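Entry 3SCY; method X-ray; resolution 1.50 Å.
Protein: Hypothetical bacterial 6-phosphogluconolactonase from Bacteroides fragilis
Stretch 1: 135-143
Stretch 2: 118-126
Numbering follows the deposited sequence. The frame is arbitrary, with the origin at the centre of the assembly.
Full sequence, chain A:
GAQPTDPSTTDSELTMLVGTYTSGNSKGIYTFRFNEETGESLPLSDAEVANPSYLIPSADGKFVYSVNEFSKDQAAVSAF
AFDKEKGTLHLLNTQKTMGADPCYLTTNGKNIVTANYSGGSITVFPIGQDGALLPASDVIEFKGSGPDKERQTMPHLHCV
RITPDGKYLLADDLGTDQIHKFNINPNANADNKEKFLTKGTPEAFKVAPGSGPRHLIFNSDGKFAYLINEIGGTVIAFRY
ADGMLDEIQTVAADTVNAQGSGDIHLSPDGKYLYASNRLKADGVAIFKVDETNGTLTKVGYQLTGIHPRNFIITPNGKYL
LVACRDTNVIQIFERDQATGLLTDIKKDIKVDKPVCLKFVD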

# COMPACT_ATOMS: atom_id res chain seq x y z
N PRO A 135 -7.69 -10.70 -19.17
CA PRO A 135 -8.67 -9.60 -19.03
C PRO A 135 -9.47 -9.73 -17.73
O PRO A 135 -9.61 -10.83 -17.22
CB PRO A 135 -9.59 -9.79 -20.24
CG PRO A 135 -8.74 -10.52 -21.23
CD PRO A 135 -7.92 -11.47 -20.41
N ALA A 136 -9.96 -8.61 -17.19
CA ALA A 136 -10.69 -8.65 -15.92
C ALA A 136 -11.75 -9.74 -15.90
O ALA A 136 -12.44 -9.94 -16.91
CB ALA A 136 -11.33 -7.32 -15.66
N SER A 137 -11.81 -10.53 -14.82
CA SER A 137 -12.82 -11.58 -14.67
C SER A 137 -13.97 -11.10 -13.80
O SER A 137 -15.05 -11.70 -13.85
CB SER A 137 -12.22 -12.85 -14.07
OG SER A 137 -11.57 -12.52 -12.86
N ASP A 138 -13.78 -10.00 -13.04
CA ASP A 138 -14.85 -9.45 -12.21
C ASP A 138 -14.60 -7.98 -11.93
O ASP A 138 -13.46 -7.57 -11.79
CB ASP A 138 -14.93 -10.22 -10.88
CG ASP A 138 -16.25 -10.17 -10.14
OD1 ASP A 138 -17.24 -9.61 -10.71
OD2 ASP A 138 -16.35 -10.79 -9.06
N VAL A 139 -15.67 -7.19 -11.93
CA VAL A 139 -15.67 -5.75 -11.57
C VAL A 139 -16.80 -5.63 -10.55
O VAL A 139 -17.96 -5.89 -10.89
CB VAL A 139 -15.80 -4.76 -12.77
CG1 VAL A 139 -15.79 -3.30 -12.29
CG2 VAL A 139 -14.71 -4.97 -13.80
N ILE A 140 -16.44 -5.32 -9.30
CA ILE A 140 -17.40 -5.28 -8.19
C ILE A 140 -17.66 -3.83 -7.83
O ILE A 140 -16.74 -3.14 -7.39
CB ILE A 140 -16.90 -6.13 -6.98
CG1 ILE A 140 -16.60 -7.58 -7.45
CG2 ILE A 140 -17.93 -6.12 -5.83
CD1 ILE A 140 -15.74 -8.43 -6.55
N GLU A 141 -18.89 -3.35 -8.08
CA GLU A 141 -19.27 -1.96 -7.82
C GLU A 141 -19.83 -1.80 -6.42
O GLU A 141 -20.41 -2.74 -5.85
CB GLU A 141 -20.32 -1.51 -8.85
CG GLU A 141 -19.80 -1.43 -10.27
CD GLU A 141 -19.01 -0.20 -10.68
OE1 GLU A 141 -18.99 0.80 -9.92
OE2 GLU A 141 -18.44 -0.23 -11.79
N PHE A 142 -19.62 -0.61 -5.84
CA PHE A 142 -20.14 -0.30 -4.52
C PHE A 142 -21.06 0.89 -4.61
O PHE A 142 -21.01 1.64 -5.59
CB PHE A 142 -19.00 -0.03 -3.52
CG PHE A 142 -18.08 -1.22 -3.38
CD1 PHE A 142 -18.37 -2.24 -2.48
CD2 PHE A 142 -16.92 -1.31 -4.14
CE1 PHE A 142 -17.53 -3.35 -2.37
CE2 PHE A 142 -16.08 -2.44 -4.04
CZ PHE A 142 -16.38 -3.44 -3.14
N LYS A 143 -21.92 1.05 -3.60
CA LYS A 143 -22.85 2.16 -3.52
C LYS A 143 -22.76 2.84 -2.16
O LYS A 143 -22.38 2.22 -1.17
CB LYS A 143 -24.29 1.68 -3.77
CG LYS A 143 -24.54 1.23 -5.21
CD LYS A 143 -26.00 0.80 -5.42
CE LYS A 143 -26.25 0.33 -6.83
NZ LYS A 143 -27.70 0.07 -7.08
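Stretch 2 118-126: SGGSITVFP

The contact between the two stretches is carried first by main-chain hydrogen bonds. The most regular pair joins Ile-140 and Ile-122, which bond to each other in both directions: Ile-140 N donates to Ile-122 O at 2.8 Å with an N-H...O angle of 172°, and Ile-122 N donates to Ile-140 O at 3.0 Å and 156°. Two residues further along stretch 2, Val-124 N reaches Asp-138 O at 2.9 Å and 174°. The return bond is poorer, since Asp-138 N lies 3.5 Å from Val-124 O and counts as weak. That carbonyl is better served by the preceding residue, with Ser-137 N at 2.8 Å from Val-124 O and an angle of 150°, so the ladder becomes irregular where stretch 1 enters its strand. At the other end, Phe-142 N donates to Gly-120 O at 3.2 Å and 148°, extending the pairing beyond the strand residues.

This pattern defines an antiparallel arrangement. Residues 121-126 form a strand running against strand 138-141, with 167° between their N-to-C directions and a closest axial approach of 4.7 Å. The CA-CA spacing alternates as expected: the hydrogen-bonded pairs Asp-138/Val-124 and Ile-140/Ile-122 have CA atoms 5.1 and 5.3 Å apart, whereas in the non-hydrogen-bonded pairs Val-139/Thr-123 and Glu-141/Ser-121 the separation of CA atoms is 4.5 Å. Close CA-H...O contacts supplement the ladder, with Val-139 CA 3.4 Å from Ile-122 O and Thr-123 CA 3.4 Å from Asp-138 O. Before the strand, stretch 2 turns through Gly-120, whose phi/psi of 55/50 lies in a region that favours glycine.

Water extends the polar contact near this turn. Water 2 accepts from Ser-121 OG at 2.7 Å and donates to Glu-141 OE2 at 2.5 Å, linking the side chains of a non-hydrogen-bonded pair. Water 1 lies 2.8 Å from Gly-120 O and 2.8 Å from Phe-142 O, bridging the two carbonyls. Glu-141 OE1 comes within 3.4 Å of Gly-119 O, but both atoms are acceptors and form no hydrogen bond.

Packing follows the strand alternation. Asp-138, Ile-140, Ile-122 and Val-124 direct their side chains to one face; Ile-140 CB lies 3.8 Å from Ile-122 CG1, and Asp-138 CB is 4.0 Å from Val-124 CB. Val-139, Glu-141, Ser-121 and Thr-123 occupy the other face, where Val-139 CG2 meets Thr-123 CG2 at 4.0 Å. The Phe-142 ring reaches back to place CE2 4.0 Å from Ile-122 CG2, while its edge approaches the backbone, with CD2 3.8 Å from Ser-121 CA. At the opposite end of the pairing, Ala-136 CB packs 3.5 Å from Thr-123 CG2 and 3.9 Å from Phe-125 CE2, and Pro-135 O lies 3.5 Å from Pro-126 CD. Together the stretches bury 645 Å², both sides summed.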

# COMPACT_ATOMS: atom_id res chain seq x y z
N SER A 118 -11.70 6.24 -8.19
CA SER A 118 -12.75 7.06 -8.79
C SER A 118 -13.89 6.22 -9.35
O SER A 118 -15.02 6.69 -9.45
CB SER A 118 -12.17 7.99 -9.84
OG SER A 118 -11.27 8.89 -9.20
N GLY A 119 -13.60 4.96 -9.66
CA GLY A 119 -14.61 4.02 -10.11
C GLY A 119 -15.47 3.53 -8.95
O GLY A 119 -16.55 3.01 -9.18
N GLY A 120 -14.96 3.66 -7.71
CA GLY A 120 -15.64 3.18 -6.50
C GLY A 120 -15.97 1.71 -6.67
O GLY A 120 -17.11 1.28 -6.55
N SER A 121 -14.95 0.94 -7.06
CA SER A 121 -15.08 -0.46 -7.39
C SER A 121 -13.76 -1.16 -7.16
O SER A 121 -12.73 -0.51 -6.89
CB SER A 121 -15.51 -0.61 -8.85
OG SER A 121 -14.53 -0.02 -9.71
N ILE A 122 -13.77 -2.49 -7.33
CA ILE A 122 -12.58 -3.31 -7.30
C ILE A 122 -12.62 -4.21 -8.53
O ILE A 122 -13.70 -4.62 -8.98
CB ILE A 122 -12.35 -4.11 -5.99
CG1 ILE A 122 -13.49 -5.13 -5.75
CG2 ILE A 122 -12.17 -3.15 -4.81
CD1 ILE A 122 -13.22 -6.06 -4.53
N THR A 123 -11.45 -4.45 -9.11
CA THR A 123 -11.36 -5.28 -10.32
C THR A 123 -10.47 -6.49 -10.04
O THR A 123 -9.41 -6.36 -9.45
CB THR A 123 -10.82 -4.45 -11.52
OG1 THR A 123 -11.66 -3.32 -11.70
CG2 THR A 123 -10.82 -5.27 -12.83
N VAL A 124 -10.90 -7.67 -10.52
CA VAL A 124 -10.16 -8.91 -10.38
C VAL A 124 -9.62 -9.30 -11.75
O VAL A 124 -10.40 -9.30 -12.72
CB VAL A 124 -11.09 -10.05 -9.82
CG1 VAL A 124 -10.35 -11.38 -9.70
CG2 VAL A 124 -11.68 -9.65 -8.47
N PHE A 125 -8.32 -9.67 -11.81
CA PHE A 125 -7.70 -10.19 -13.03
C PHE A 125 -7.07 -11.53 -12.74
O PHE A 125 -6.18 -11.58 -11.89
CB PHE A 125 -6.59 -9.25 -13.57
CG PHE A 125 -6.95 -7.82 -13.84
CD1 PHE A 125 -6.92 -6.87 -12.82
CD2 PHE A 125 -7.27 -7.39 -15.12
CE1 PHE A 125 -7.20 -5.54 -13.07
CE2 PHE A 125 -7.60 -6.06 -15.37
CZ PHE A 125 -7.56 -5.14 -14.34
N PRO A 126 -7.40 -12.60 -13.49
CA PRO A 126 -6.65 -13.85 -13.33
C PRO A 126 -5.22 -13.65 -13.87
O PRO A 126 -5.02 -12.89 -14.83
CB PRO A 126 -7.40 -14.86 -14.21
CG PRO A 126 -8.74 -14.19 -14.55
CD PRO A 126 -8.42 -12.70 -14.55
O HOH W 1 -19.22 2.92 -7.34
O HOH W 2 -16.01 0.44 -11.96